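Glucose-6-phosphate 1-dehydrogenase (Mycobacterium avium, PDB 4LGV) probably catalyses the NADP-dependent oxidation of glucose 6-phosphate to 6-phosphogluconolactone, the first step of the oxidative pentose phosphate pathway. Local coordinates at residues V34-T39 / G115-L120; D220-I225 / A331-F336; R351-H356 / G473-Q478. One frame throughout, in Å; residues are numbered along the deposited sequence.

Interaction 1: residues V34-T39 / G115-L120; sequences VIFGIT and GLYSEL
Val34 opens the contact from strand 32-36: its CG1 methyl comes to 4.3 Å from CD1 of Leu120 on helix 114-123. The Val34-Leu120 pair is also where the two backbones lie nearest, their CA atoms 9.4 Å apart. Phe36 does most of the work. With CG beside the backbone N and anti to the carbonyl carbon (chi1 -72°), its ring is carried out from the strand into the helix surface, where its far end enters a group of three residues. CZ meets CD2 of Leu120 at 3.8 Å, the two side chains arriving from opposite directions. CE2 lies 4.1 Å from CD2 of Leu116. The Tyr117 side chain crosses that of Phe36 obliquely, CE2 of the tyrosine lying 4.1 Å from CZ of the phenylalanine. Leu116 CD2 also lies over the centre of one face of the Tyr117 ring, 3.7 Å above its plane, which ties two of the three helix residues together. No hydrogen bond crosses this buried seam; the Tyr117 hydroxyl, 4.0 Å from Phe36 CE2, bonds the carbonyl oxygen of Val111. At Gly37, with its positive phi (101°), the strand runs out into the glycine-rich loop that in this family probably lies at the coenzyme site. Strand and helix run nearly antiparallel, at 162°, as expected in a Rossmann-like alpha/beta domain. Strand 32-36 lies inside the parallel sheet, hydrogen-bonded to strands 64-68 and 130-134, while helix 114-123 covers one face of it beside helix 141-150, whose Ile144 touches both Phe36 and Tyr117.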
ATOM      1  N   VAL A  34      45.627 -25.314  -7.868  1.00 27.34           N
ATOM      2  CA  VAL A  34      46.220 -25.820  -9.072  1.00 27.11           C
ATOM      3  C   VAL A  34      45.745 -24.979 -10.253  1.00 27.53           C
ATOM      4  O   VAL A  34      44.535 -24.944 -10.552  1.00 25.77           O
ATOM      5  CB  VAL A  34      45.801 -27.291  -9.300  1.00 27.23           C
ATOM      6  CG1 VAL A  34      46.418 -27.804 -10.549  1.00 27.56           C
ATOM      7  CG2 VAL A  34      46.187 -28.153  -8.100  1.00 27.78           C
ATOM      8  N   ILE A  35      46.687 -24.337 -10.956  1.00 27.07           N
ATOM      9  CA  ILE A  35      46.322 -23.394 -12.021  1.00 26.90           C
ATOM     10  C   ILE A  35      46.722 -23.917 -13.368  1.00 26.57           C
ATOM     11  O   ILE A  35      47.909 -23.977 -13.669  1.00 26.90           O
ATOM     12  CB  ILE A  35      47.035 -22.021 -11.837  1.00 26.14           C
ATOM     13  CG1 ILE A  35      46.657 -21.418 -10.506  1.00 25.68           C
ATOM     14  CG2 ILE A  35      46.648 -21.047 -12.943  1.00 25.58           C
ATOM     15  CD1 ILE A  35      47.447 -20.196 -10.102  1.00 25.02           C
ATOM     16  N   PHE A  36      45.738 -24.274 -14.184  1.00 26.93           N
ATOM     17  CA  PHE A  36      45.999 -24.632 -15.568  1.00 27.64           C
ATOM     18  C   PHE A  36      46.025 -23.372 -16.389  1.00 28.65           C
ATOM     19  O   PHE A  36      45.074 -22.574 -16.344  1.00 28.55           O
ATOM     20  CB  PHE A  36      44.944 -25.575 -16.116  1.00 28.72           C
ATOM     21  CG  PHE A  36      45.022 -26.983 -15.567  1.00 30.21           C
ATOM     22  CD1 PHE A  36      44.656 -27.269 -14.265  1.00 30.72           C
ATOM     23  CD2 PHE A  36      45.489 -28.038 -16.368  1.00 31.12           C
ATOM     24  CE1 PHE A  36      44.741 -28.571 -13.760  1.00 32.24           C
ATOM     25  CE2 PHE A  36      45.568 -29.342 -15.870  1.00 31.85           C
ATOM     26  CZ  PHE A  36      45.192 -29.611 -14.564  1.00 32.38           C
ATOM     27  N   GLY A  37      47.116 -23.189 -17.137  1.00 28.18           N
ATOM     28  CA  GLY A  37      47.280 -22.025 -18.028  1.00 28.55           C
ATOM     29  C   GLY A  37      48.168 -20.930 -17.433  1.00 28.63           C
ATOM     30  O   GLY A  37      48.049 -19.779 -17.788  1.00 29.38           O
ATOM     31  N   ILE A  38      49.091 -21.323 -16.569  1.00 28.63           N
ATOM     32  CA  ILE A  38      49.893 -20.385 -15.764  1.00 28.93           C
ATOM     33  C   ILE A  38      50.879 -19.561 -16.600  1.00 29.36           C
ATOM     34  O   ILE A  38      51.369 -18.525 -16.137  1.00 32.22           O
ATOM     35  CB  ILE A  38      50.622 -21.149 -14.635  1.00 28.43           C
ATOM     36  CG1 ILE A  38      51.172 -20.216 -13.588  1.00 29.14           C
ATOM     37  CG2 ILE A  38      51.755 -21.974 -15.201  1.00 29.79           C
ATOM     38  CD1 ILE A  38      50.129 -19.540 -12.768  1.00 30.67           C
ATOM     39  N   THR A  39      51.136 -19.967 -17.840  1.00 29.10           N
ATOM     40  CA  THR A  39      51.988 -19.188 -18.755  1.00 27.44           C
ATOM     41  C   THR A  39      51.214 -18.365 -19.762  1.00 27.96           C
ATOM     42  O   THR A  39      51.828 -17.695 -20.604  1.00 27.22           O
ATOM     43  CB  THR A  39      52.925 -20.097 -19.558  1.00 28.14           C
ATOM     44  OG1 THR A  39      52.165 -20.974 -20.381  1.00 26.33           O
ATOM     45  CG2 THR A  39      53.798 -20.881 -18.634  1.00 28.08           C
ATOM     46  N   GLY A 115      49.290 -38.869 -19.010  1.00 44.35           N
ATOM     47  CA  GLY A 115      50.556 -38.782 -18.261  1.00 44.39           C
ATOM     48  C   GLY A 115      50.691 -37.542 -17.379  1.00 45.74           C
ATOM     49  O   GLY A 115      51.235 -37.592 -16.281  1.00 46.56           O
ATOM     50  N   LEU A 116      50.189 -36.409 -17.859  1.00 45.57           N
ATOM     51  CA  LEU A 116      50.253 -35.186 -17.088  1.00 42.51           C
ATOM     52  C   LEU A 116      49.515 -35.369 -15.755  1.00 41.89           C
ATOM     53  O   LEU A 116      49.983 -34.928 -14.709  1.00 40.27           O
ATOM     54  CB  LEU A 116      49.645 -34.051 -17.891  1.00 42.16           C
ATOM     55  CG  LEU A 116      49.631 -32.651 -17.205  1.00 41.15           C
ATOM     56  CD1 LEU A 116      49.869 -31.542 -18.206  1.00 40.95           C
ATOM     57  CD2 LEU A 116      48.274 -32.399 -16.594  1.00 42.71           C
ATOM     58  N   TYR A 117      48.377 -36.059 -15.803  1.00 39.77           N
ATOM     59  CA  TYR A 117      47.500 -36.229 -14.660  1.00 38.05           C
ATOM     60  C   TYR A 117      48.033 -37.250 -13.661  1.00 40.22           C
ATOM     61  O   TYR A 117      47.806 -37.127 -12.462  1.00 40.80           O
ATOM     62  CB  TYR A 117      46.083 -36.530 -15.156  1.00 37.34           C
ATOM     63  CG  TYR A 117      45.547 -35.381 -15.975  1.00 36.00           C
ATOM     64  CD1 TYR A 117      45.820 -35.284 -17.335  1.00 35.89           C
ATOM     65  CD2 TYR A 117      44.820 -34.354 -15.389  1.00 35.50           C
ATOM     66  CE1 TYR A 117      45.374 -34.218 -18.084  1.00 35.53           C
ATOM     67  CE2 TYR A 117      44.353 -33.284 -16.143  1.00 34.28           C
ATOM     68  CZ  TYR A 117      44.632 -33.226 -17.489  1.00 34.37           C
ATOM     69  OH  TYR A 117      44.223 -32.167 -18.288  1.00 34.97           O
ATOM     70  N   SER A 118      48.715 -38.278 -14.154  1.00 42.91           N
ATOM     71  CA  SER A 118      49.439 -39.211 -13.284  1.00 45.65           C
ATOM     72  C   SER A 118      50.493 -38.464 -12.503  1.00 45.69           C
ATOM     73  O   SER A 118      50.682 -38.689 -11.308  1.00 46.61           O
ATOM     74  CB  SER A 118      50.158 -40.310 -14.093  1.00 46.14           C
ATOM     75  OG  SER A 118      49.217 -41.033 -14.832  1.00 51.53           O
ATOM     76  N   GLU A 119      51.226 -37.620 -13.201  1.00 45.74           N
ATOM     77  CA  GLU A 119      52.215 -36.760 -12.546  1.00 50.45           C
ATOM     78  C   GLU A 119      51.586 -35.799 -11.504  1.00 44.96           C
ATOM     79  O   GLU A 119      52.066 -35.656 -10.370  1.00 45.45           O
ATOM     80  CB  GLU A 119      52.937 -35.950 -13.616  1.00 55.48           C
ATOM     81  CG  GLU A 119      54.368 -36.354 -13.846  1.00 61.00           C
ATOM     82  CD  GLU A 119      55.074 -35.351 -14.751  1.00 64.87           C
ATOM     83  OE1 GLU A 119      54.704 -35.288 -15.956  1.00 62.99           O
ATOM     84  OE2 GLU A 119      55.959 -34.615 -14.233  1.00 62.47           O
ATOM     85  N   LEU A 120      50.485 -35.185 -11.886  1.00 42.54           N
ATOM     86  CA  LEU A 120      49.726 -34.331 -10.971  1.00 41.36           C
ATOM     87  C   LEU A 120      49.273 -35.114  -9.755  1.00 42.34           C
ATOM     88  O   LEU A 120      49.254 -34.598  -8.647  1.00 41.35           O
ATOM     89  CB  LEU A 120      48.515 -33.768 -11.712  1.00 41.07           C
ATOM     90  CG  LEU A 120      47.756 -32.603 -11.097  1.00 40.88           C
ATOM     91  CD1 LEU A 120      48.679 -31.463 -10.689  1.00 39.79           C
ATOM     92  CD2 LEU A 120      46.698 -32.111 -12.072  1.00 39.86           C
TER

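Interaction 2: residues D220-I225 / A331-F336; sequences DSISEI and AGVPIF
Ile225 and Ile335 form the tight end of the contact, a parallel bridge with CA atoms 4.7 Å apart. Two nearly straight bonds flank it: Ile225 N donates a hydrogen bond to Pro334 O at 3.0 Å, and Phe336 N donates one to Ile225 O at 2.8 Å. Close by, Ser223 O touches Pro334 CD at 3.2 Å. On the face carrying both isoleucines, Ile225 CG1 reaches Val333 CG1 at 4.1 Å. Val333 has CG1 anti to its backbone N (chi1 171°), which sets that methyl against Ile225 and Glu224 CA, while CG2 rests on Ile222 O. The extended Glu224 side chain lays OE1 3.5 Å from Phe336 CE2, its carboxylate plane 54° from the ring; that oxygen accepts hydrogen bonds from His226 and from the backbone N of His475. The bridge joins strands 222-230 and 335-340 within the large mixed sheet of the C-terminal domain, and on its other side strand 222-230 carries a classic beta bulge, Ser223 and Glu224 both facing Phe353. Toward Gly332 the pairing gives way to a looser, wetter join, where a water lies 2.9 Å from Ser223 O and 3.1 Å from the carbonyl oxygen of solvent-exposed Gly332.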
ATOM      1  N   ASP A 220       4.364   0.056  -7.642  1.00 20.95           N
ATOM      2  CA  ASP A 220       3.415   1.048  -7.162  1.00 22.12           C
ATOM      3  C   ASP A 220       4.142   2.374  -7.008  1.00 21.93           C
ATOM      4  O   ASP A 220       3.493   3.444  -7.044  1.00 21.89           O
ATOM      5  CB  ASP A 220       2.760   0.644  -5.830  1.00 24.02           C
ATOM      6  CG  ASP A 220       1.822  -0.559  -5.960  1.00 26.41           C
ATOM      7  OD1 ASP A 220       1.367  -0.880  -7.068  1.00 26.82           O
ATOM      8  OD2 ASP A 220       1.487  -1.172  -4.922  1.00 30.61           O
ATOM      9  N   SER A 221       5.471   2.327  -6.840  1.00 20.58           N
ATOM     10  CA  SER A 221       6.223   3.564  -6.747  1.00 20.58           C
ATOM     11  C   SER A 221       7.095   3.800  -7.966  1.00 20.64           C
ATOM     12  O   SER A 221       7.353   4.937  -8.310  1.00 20.87           O
ATOM     13  CB  SER A 221       7.042   3.623  -5.429  1.00 20.23           C
ATOM     14  OG  SER A 221       6.213   3.743  -4.268  1.00 20.58           O
ATOM     15  N   ILE A 222       7.617   2.731  -8.556  1.00 20.98           N
ATOM     16  CA  ILE A 222       8.658   2.833  -9.592  1.00 21.35           C
ATOM     17  C   ILE A 222       7.987   2.730 -10.944  1.00 22.17           C
ATOM     18  O   ILE A 222       7.222   1.794 -11.179  1.00 22.17           O
ATOM     19  CB  ILE A 222       9.673   1.692  -9.506  1.00 20.68           C
ATOM     20  CG1 ILE A 222      10.441   1.674  -8.182  1.00 20.69           C
ATOM     21  CG2 ILE A 222      10.638   1.729 -10.653  1.00 20.55           C
ATOM     22  CD1 ILE A 222      11.068   2.974  -7.804  1.00 21.15           C
ATOM     23  N   SER A 223       8.255   3.699 -11.821  1.00 23.29           N
ATOM     24  CA  SER A 223       7.664   3.673 -13.183  1.00 25.14           C
ATOM     25  C   SER A 223       8.565   3.081 -14.240  1.00 24.08           C
ATOM     26  O   SER A 223       8.079   2.498 -15.184  1.00 24.72           O
ATOM     27  CB  SER A 223       7.226   5.041 -13.683  1.00 26.69           C
ATOM     28  OG  SER A 223       8.372   5.842 -13.849  1.00 29.18           O
ATOM     29  N   GLU A 224       9.855   3.151 -14.036  1.00 23.46           N
ATOM     30  CA  GLU A 224      10.791   2.798 -15.066  1.00 24.60           C
ATOM     31  C   GLU A 224      12.181   2.599 -14.478  1.00 23.62           C
ATOM     32  O   GLU A 224      12.551   3.300 -13.535  1.00 24.62           O
ATOM     33  CB  GLU A 224      10.826   3.947 -16.082  1.00 26.31           C
ATOM     34  CG  GLU A 224      11.651   3.726 -17.313  1.00 27.97           C
ATOM     35  CD  GLU A 224      11.229   4.685 -18.434  1.00 29.57           C
ATOM     36  OE1 GLU A 224      12.090   5.084 -19.288  1.00 32.77           O
ATOM     37  OE2 GLU A 224      10.055   5.061 -18.451  1.00 30.36           O
ATOM     38  N   ILE A 225      12.972   1.739 -15.110  1.00 22.35           N
ATOM     39  CA  ILE A 225      14.346   1.499 -14.706  1.00 21.90           C
ATOM     40  C   ILE A 225      15.302   1.653 -15.883  1.00 22.96           C
ATOM     41  O   ILE A 225      15.016   1.145 -16.960  1.00 23.37           O
ATOM     42  CB  ILE A 225      14.485   0.078 -14.128  1.00 21.11           C
ATOM     43  CG1 ILE A 225      13.588  -0.067 -12.892  1.00 20.28           C
ATOM     44  CG2 ILE A 225      15.916  -0.173 -13.721  1.00 21.00           C
ATOM     45  CD1 ILE A 225      13.541  -1.409 -12.250  1.00 19.65           C
ATOM     46  N   ALA A 331       5.592  -5.879 -12.909  1.00 19.43           N
ATOM     47  CA  ALA A 331       4.835  -5.927 -14.188  1.00 20.35           C
ATOM     48  C   ALA A 331       4.563  -4.511 -14.674  1.00 20.97           C
ATOM     49  O   ALA A 331       4.165  -3.646 -13.880  1.00 20.66           O
ATOM     50  CB  ALA A 331       3.531  -6.681 -14.043  1.00 19.68           C
ATOM     51  N   GLY A 332       4.754  -4.302 -15.974  1.00 21.74           N
ATOM     52  CA  GLY A 332       4.468  -3.008 -16.605  1.00 22.99           C
ATOM     53  C   GLY A 332       5.583  -1.954 -16.456  1.00 24.22           C
ATOM     54  O   GLY A 332       5.441  -0.826 -16.984  1.00 25.20           O
ATOM     55  N   VAL A 333       6.667  -2.280 -15.744  1.00 22.71           N
ATOM     56  CA  VAL A 333       7.748  -1.336 -15.543  1.00 22.61           C
ATOM     57  C   VAL A 333       8.766  -1.599 -16.651  1.00 24.53           C
ATOM     58  O   VAL A 333       9.427  -2.610 -16.611  1.00 26.46           O
ATOM     59  CB  VAL A 333       8.395  -1.518 -14.164  1.00 22.25           C
ATOM     60  CG1 VAL A 333       9.660  -0.687 -14.032  1.00 22.74           C
ATOM     61  CG2 VAL A 333       7.423  -1.157 -13.066  1.00 21.76           C
ATOM     62  N   PRO A 334       8.899  -0.699 -17.636  1.00 24.29           N
ATOM     63  CA  PRO A 334       9.900  -0.915 -18.619  1.00 26.14           C
ATOM     64  C   PRO A 334      11.308  -0.803 -18.052  1.00 26.52           C
ATOM     65  O   PRO A 334      11.586   0.101 -17.269  1.00 26.12           O
ATOM     66  CB  PRO A 334       9.661   0.237 -19.650  1.00 27.04           C
ATOM     67  CG  PRO A 334       8.349   0.871 -19.265  1.00 25.99           C
ATOM     68  CD  PRO A 334       8.221   0.590 -17.802  1.00 25.12           C
ATOM     69  N   ILE A 335      12.176  -1.711 -18.484  1.00 26.02           N
ATOM     70  CA  ILE A 335      13.550  -1.729 -18.082  1.00 27.35           C
ATOM     71  C   ILE A 335      14.432  -1.514 -19.319  1.00 28.48           C
ATOM     72  O   ILE A 335      14.409  -2.305 -20.245  1.00 29.61           O
ATOM     73  CB  ILE A 335      13.857  -3.073 -17.406  1.00 26.79           C
ATOM     74  CG1 ILE A 335      12.914  -3.277 -16.219  1.00 26.64           C
ATOM     75  CG2 ILE A 335      15.309  -3.137 -16.986  1.00 25.65           C
ATOM     76  CD1 ILE A 335      12.962  -4.647 -15.572  1.00 27.15           C
ATOM     77  N   PHE A 336      15.174  -0.414 -19.335  1.00 29.42           N
ATOM     78  CA  PHE A 336      16.057  -0.101 -20.428  1.00 29.91           C
ATOM     79  C   PHE A 336      17.498  -0.296 -19.973  1.00 30.05           C
ATOM     80  O   PHE A 336      17.888   0.096 -18.873  1.00 29.40           O
ATOM     81  CB  PHE A 336      15.841   1.348 -20.923  1.00 30.68           C
ATOM     82  CG  PHE A 336      14.489   1.581 -21.561  1.00 28.50           C
ATOM     83  CD1 PHE A 336      14.264   1.211 -22.862  1.00 29.29           C
ATOM     84  CD2 PHE A 336      13.485   2.156 -20.865  1.00 27.33           C
ATOM     85  CE1 PHE A 336      13.020   1.387 -23.461  1.00 29.37           C
ATOM     86  CE2 PHE A 336      12.249   2.370 -21.439  1.00 28.51           C
ATOM     87  CZ  PHE A 336      12.012   1.994 -22.752  1.00 29.06           C
TER
HETATM   88  O   HOH W   1       5.312   1.861 -15.502  1.00 31.08           O

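Interaction 3: residues R351-H356 / G473-Q478; sequences RMFLHH and GRHAWQ
Phe353 and His475 lie face against face in an offset stack, ring centroids 4.3 Å apart and planes only 10° from parallel. The two side chains slide past each other in opposite directions, so each ring also receives the other's CB: His475 CB sits 3.9 Å from the Phe353 centroid, and Phe353 CB lies over the imidazole. At the far end of the histidine, a water joins NE2, at 2.9 Å, to Leu354 O, linking the ring to the strand backbone. Gln478 meets the phenyl ring differently. Its CG approaches at the edge, near the ring plane, 3.7 Å from CZ, and its amide plane stands 83° from the ring. A bend at chi2 (-70°) folds this side chain back so that NE2 donates to Ala476 O at 3.0 Å, from above the carbonyl plane. Arg351 crosses Gln478 at about a right angle: its CD packs 3.7 Å from Gln478 CG, and one face of its guanidinium lies under Gln478 CB. The arginine's polar end is held by Glu349, in a salt bridge through NE, and by Gln373, through NH1. Through these layers the C-terminal loop after helix 466-470 lies against the end of strand 347-354, at the large mixed sheet of the glucose-6-phosphate dehydrogenase C-terminal domain.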
ATOM      1  N   ARG A 351      19.247   3.239 -12.454  1.00 22.85           N
ATOM      2  CA  ARG A 351      18.506   4.458 -12.146  1.00 22.58           C
ATOM      3  C   ARG A 351      17.039   4.112 -12.145  1.00 22.00           C
ATOM      4  O   ARG A 351      16.499   3.686 -13.138  1.00 21.83           O
ATOM      5  CB  ARG A 351      18.784   5.551 -13.196  1.00 22.97           C
ATOM      6  CG  ARG A 351      18.045   6.866 -12.960  1.00 22.90           C
ATOM      7  CD  ARG A 351      18.537   7.917 -13.912  1.00 24.17           C
ATOM      8  NE  ARG A 351      19.910   8.284 -13.609  1.00 23.70           N
ATOM      9  CZ  ARG A 351      20.281   9.326 -12.899  1.00 23.39           C
ATOM     10  NH1 ARG A 351      19.376  10.136 -12.409  1.00 23.50           N
ATOM     11  NH2 ARG A 351      21.574   9.535 -12.675  1.00 22.96           N
ATOM     12  N   MET A 352      16.388   4.296 -11.005  1.00 22.62           N
ATOM     13  CA  MET A 352      14.984   3.942 -10.881  1.00 22.44           C
ATOM     14  C   MET A 352      14.142   5.214 -10.778  1.00 21.78           C
ATOM     15  O   MET A 352      14.361   6.021  -9.875  1.00 20.76           O
ATOM     16  CB  MET A 352      14.811   3.067  -9.670  1.00 23.94           C
ATOM     17  CG  MET A 352      15.678   1.827  -9.720  1.00 25.41           C
ATOM     18  SD  MET A 352      15.588   0.993  -8.143  1.00 28.35           S
ATOM     19  CE  MET A 352      14.270  -0.065  -8.646  1.00 27.83           C
ATOM     20  N   PHE A 353      13.225   5.406 -11.736  1.00 21.03           N
ATOM     21  CA  PHE A 353      12.358   6.563 -11.780  1.00 21.17           C
ATOM     22  C   PHE A 353      11.101   6.281 -11.017  1.00 20.93           C
ATOM     23  O   PHE A 353      10.444   5.230 -11.267  1.00 20.97           O
ATOM     24  CB  PHE A 353      11.943   6.869 -13.223  1.00 22.30           C
ATOM     25  CG  PHE A 353      13.072   7.330 -14.100  1.00 23.22           C
ATOM     26  CD1 PHE A 353      13.856   6.421 -14.760  1.00 24.22           C
ATOM     27  CD2 PHE A 353      13.365   8.659 -14.226  1.00 25.00           C
ATOM     28  CE1 PHE A 353      14.881   6.828 -15.607  1.00 25.29           C
ATOM     29  CE2 PHE A 353      14.401   9.094 -15.043  1.00 25.64           C
ATOM     30  CZ  PHE A 353      15.166   8.174 -15.741  1.00 25.93           C
ATOM     31  N   LEU A 354      10.716   7.166 -10.101  1.00 20.58           N
ATOM     32  CA  LEU A 354       9.405   7.001  -9.430  1.00 20.61           C
ATOM     33  C   LEU A 354       8.302   7.614 -10.236  1.00 21.94           C
ATOM     34  O   LEU A 354       8.573   8.491 -11.012  1.00 21.75           O
ATOM     35  CB  LEU A 354       9.384   7.637  -8.074  1.00 20.53           C
ATOM     36  CG  LEU A 354      10.023   6.790  -6.970  1.00 20.23           C
ATOM     37  CD1 LEU A 354      11.539   6.819  -7.040  1.00 20.63           C
ATOM     38  CD2 LEU A 354       9.582   7.300  -5.623  1.00 20.28           C
ATOM     39  N   HIS A 355       7.058   7.153 -10.078  1.00 22.25           N
ATOM     40  CA  HIS A 355       5.926   7.912 -10.594  1.00 23.28           C
ATOM     41  C   HIS A 355       5.897   9.262  -9.907  1.00 24.11           C
ATOM     42  O   HIS A 355       6.323   9.418  -8.715  1.00 23.90           O
ATOM     43  CB  HIS A 355       4.556   7.233 -10.282  1.00 23.68           C
ATOM     44  CG  HIS A 355       4.431   5.853 -10.817  1.00 23.69           C
ATOM     45  ND1 HIS A 355       4.173   5.607 -12.148  1.00 25.53           N
ATOM     46  CD2 HIS A 355       4.546   4.642 -10.224  1.00 23.68           C
ATOM     47  CE1 HIS A 355       4.131   4.305 -12.361  1.00 24.60           C
ATOM     48  NE2 HIS A 355       4.364   3.697 -11.211  1.00 25.79           N
ATOM     49  N   HIS A 356       5.329  10.228 -10.611  1.00 23.99           N
ATOM     50  CA  HIS A 356       4.927  11.486  -9.945  1.00 25.71           C
ATOM     51  C   HIS A 356       3.870  11.227  -8.907  1.00 24.33           C
ATOM     52  O   HIS A 356       3.153  10.234  -8.972  1.00 24.03           O
ATOM     53  CB  HIS A 356       4.412  12.532 -10.944  1.00 25.80           C
ATOM     54  CG  HIS A 356       5.506  13.235 -11.689  1.00 27.73           C
ATOM     55  ND1 HIS A 356       6.387  14.119 -11.092  1.00 28.95           N
ATOM     56  CD2 HIS A 356       5.846  13.207 -13.000  1.00 28.57           C
ATOM     57  CE1 HIS A 356       7.215  14.616 -12.004  1.00 28.26           C
ATOM     58  NE2 HIS A 356       6.922  14.056 -13.161  1.00 29.50           N
ATOM     59  N   GLY A 473       8.789   7.425 -26.071  1.00 60.99           N
ATOM     60  CA  GLY A 473       7.594   7.706 -25.245  1.00 59.82           C
ATOM     61  C   GLY A 473       7.798   7.545 -23.730  1.00 57.24           C
ATOM     62  O   GLY A 473       6.834   7.571 -22.956  1.00 57.41           O
ATOM     63  N   ARG A 474       9.045   7.450 -23.283  1.00 55.00           N
ATOM     64  CA  ARG A 474       9.366   7.163 -21.856  1.00 54.50           C
ATOM     65  C   ARG A 474      10.288   8.228 -21.282  1.00 52.05           C
ATOM     66  O   ARG A 474      10.235   9.367 -21.715  1.00 54.47           O
ATOM     67  CB  ARG A 474      10.013   5.776 -21.789  1.00 53.23           C
ATOM     68  CG  ARG A 474       9.040   4.687 -22.202  1.00 56.06           C
ATOM     69  CD  ARG A 474       7.975   4.735 -21.062  1.00 57.17           C
ATOM     70  NE  ARG A 474       6.869   3.782 -21.083  1.00 59.51           N
ATOM     71  CZ  ARG A 474       6.049   3.515 -20.059  1.00 62.15           C
ATOM     72  NH1 ARG A 474       6.193   4.062 -18.834  1.00 63.75           N
ATOM     73  NH2 ARG A 474       5.090   2.619 -20.249  1.00 62.83           N
ATOM     74  N   HIS A 475      11.099   7.886 -20.285  1.00 49.32           N
ATOM     75  CA  HIS A 475      12.044   8.852 -19.695  1.00 47.07           C
ATOM     76  C   HIS A 475      13.301   8.909 -20.504  1.00 44.49           C
ATOM     77  O   HIS A 475      13.834   7.877 -20.875  1.00 42.01           O
ATOM     78  CB  HIS A 475      12.377   8.460 -18.273  1.00 46.70           C
ATOM     79  CG  HIS A 475      11.241   8.679 -17.340  1.00 48.22           C
ATOM     80  ND1 HIS A 475      10.963   9.916 -16.799  1.00 48.89           N
ATOM     81  CD2 HIS A 475      10.278   7.836 -16.893  1.00 48.18           C
ATOM     82  CE1 HIS A 475       9.892   9.813 -16.031  1.00 49.62           C
ATOM     83  NE2 HIS A 475       9.461   8.563 -16.068  1.00 48.44           N
ATOM     84  N   ALA A 476      13.759  10.116 -20.785  1.00 44.14           N
ATOM     85  CA  ALA A 476      15.034  10.303 -21.465  1.00 44.74           C
ATOM     86  C   ALA A 476      16.186   9.688 -20.684  1.00 42.65           C
ATOM     87  O   ALA A 476      16.171   9.650 -19.457  1.00 41.70           O
ATOM     88  CB  ALA A 476      15.282  11.785 -21.698  1.00 47.11           C
ATOM     89  N   TRP A 477      17.179   9.162 -21.390  1.00 41.56           N
ATOM     90  CA  TRP A 477      18.426   8.772 -20.758  1.00 40.50           C
ATOM     91  C   TRP A 477      18.988   9.996 -20.032  1.00 41.10           C
ATOM     92  O   TRP A 477      19.113  11.052 -20.629  1.00 43.18           O
ATOM     93  CB  TRP A 477      19.433   8.321 -21.781  1.00 40.78           C
ATOM     94  CG  TRP A 477      19.085   7.028 -22.507  1.00 40.28           C
ATOM     95  CD1 TRP A 477      18.695   6.923 -23.792  1.00 41.49           C
ATOM     96  CD2 TRP A 477      19.172   5.696 -22.013  1.00 38.59           C
ATOM     97  NE1 TRP A 477      18.498   5.617 -24.129  1.00 40.73           N
ATOM     98  CE2 TRP A 477      18.764   4.842 -23.046  1.00 39.25           C
ATOM     99  CE3 TRP A 477      19.491   5.150 -20.790  1.00 37.14           C
ATOM    100  CZ2 TRP A 477      18.715   3.473 -22.910  1.00 38.13           C
ATOM    101  CZ3 TRP A 477      19.450   3.782 -20.665  1.00 36.47           C
ATOM    102  CH2 TRP A 477      19.095   2.965 -21.734  1.00 36.58           C
ATOM    103  N   GLN A 478      19.301   9.848 -18.749  1.00 39.77           N
ATOM    104  CA  GLN A 478      19.815  10.942 -17.930  1.00 40.20           C
ATOM    105  C   GLN A 478      21.347  10.873 -17.894  1.00 40.44           C
ATOM    106  O   GLN A 478      21.949   9.817 -18.173  1.00 40.37           O
ATOM    107  CB  GLN A 478      19.336  10.822 -16.480  1.00 39.04           C
ATOM    108  CG  GLN A 478      17.837  10.706 -16.284  1.00 38.57           C
ATOM    109  CD  GLN A 478      17.102  11.988 -16.604  1.00 40.00           C
ATOM    110  OE1 GLN A 478      17.398  13.006 -16.032  1.00 40.83           O
ATOM    111  NE2 GLN A 478      16.164  11.940 -17.556  1.00 41.21           N
TER
HETATM  112  O   HOH W   2       7.923   8.701 -13.582  1.00 27.63           O

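Overall arrangement
Interaction 1 belongs to the NAD-binding domain and stands apart, its centre about 50 Å from that of interaction 2 and about 52 Å from that of interaction 3, on the opposite side of the chain's centre. Interactions 2 and 3 adjoin, with centres about 9 Å apart, because strands 222-230 and 347-354 are neighbours in one sheet. Probable hydrogen bonds join Ser223 N to Phe353 O (2.7 Å) and Ser221 O to His355 N (2.9 Å). Arg474 CB packs 3.3 Å from Glu224 OE1, bringing the C-terminal loop onto interaction 2 as well. Both contacts touch the second subunit, so this end of the sheet lies near a subunit interface of the four-chain assembly.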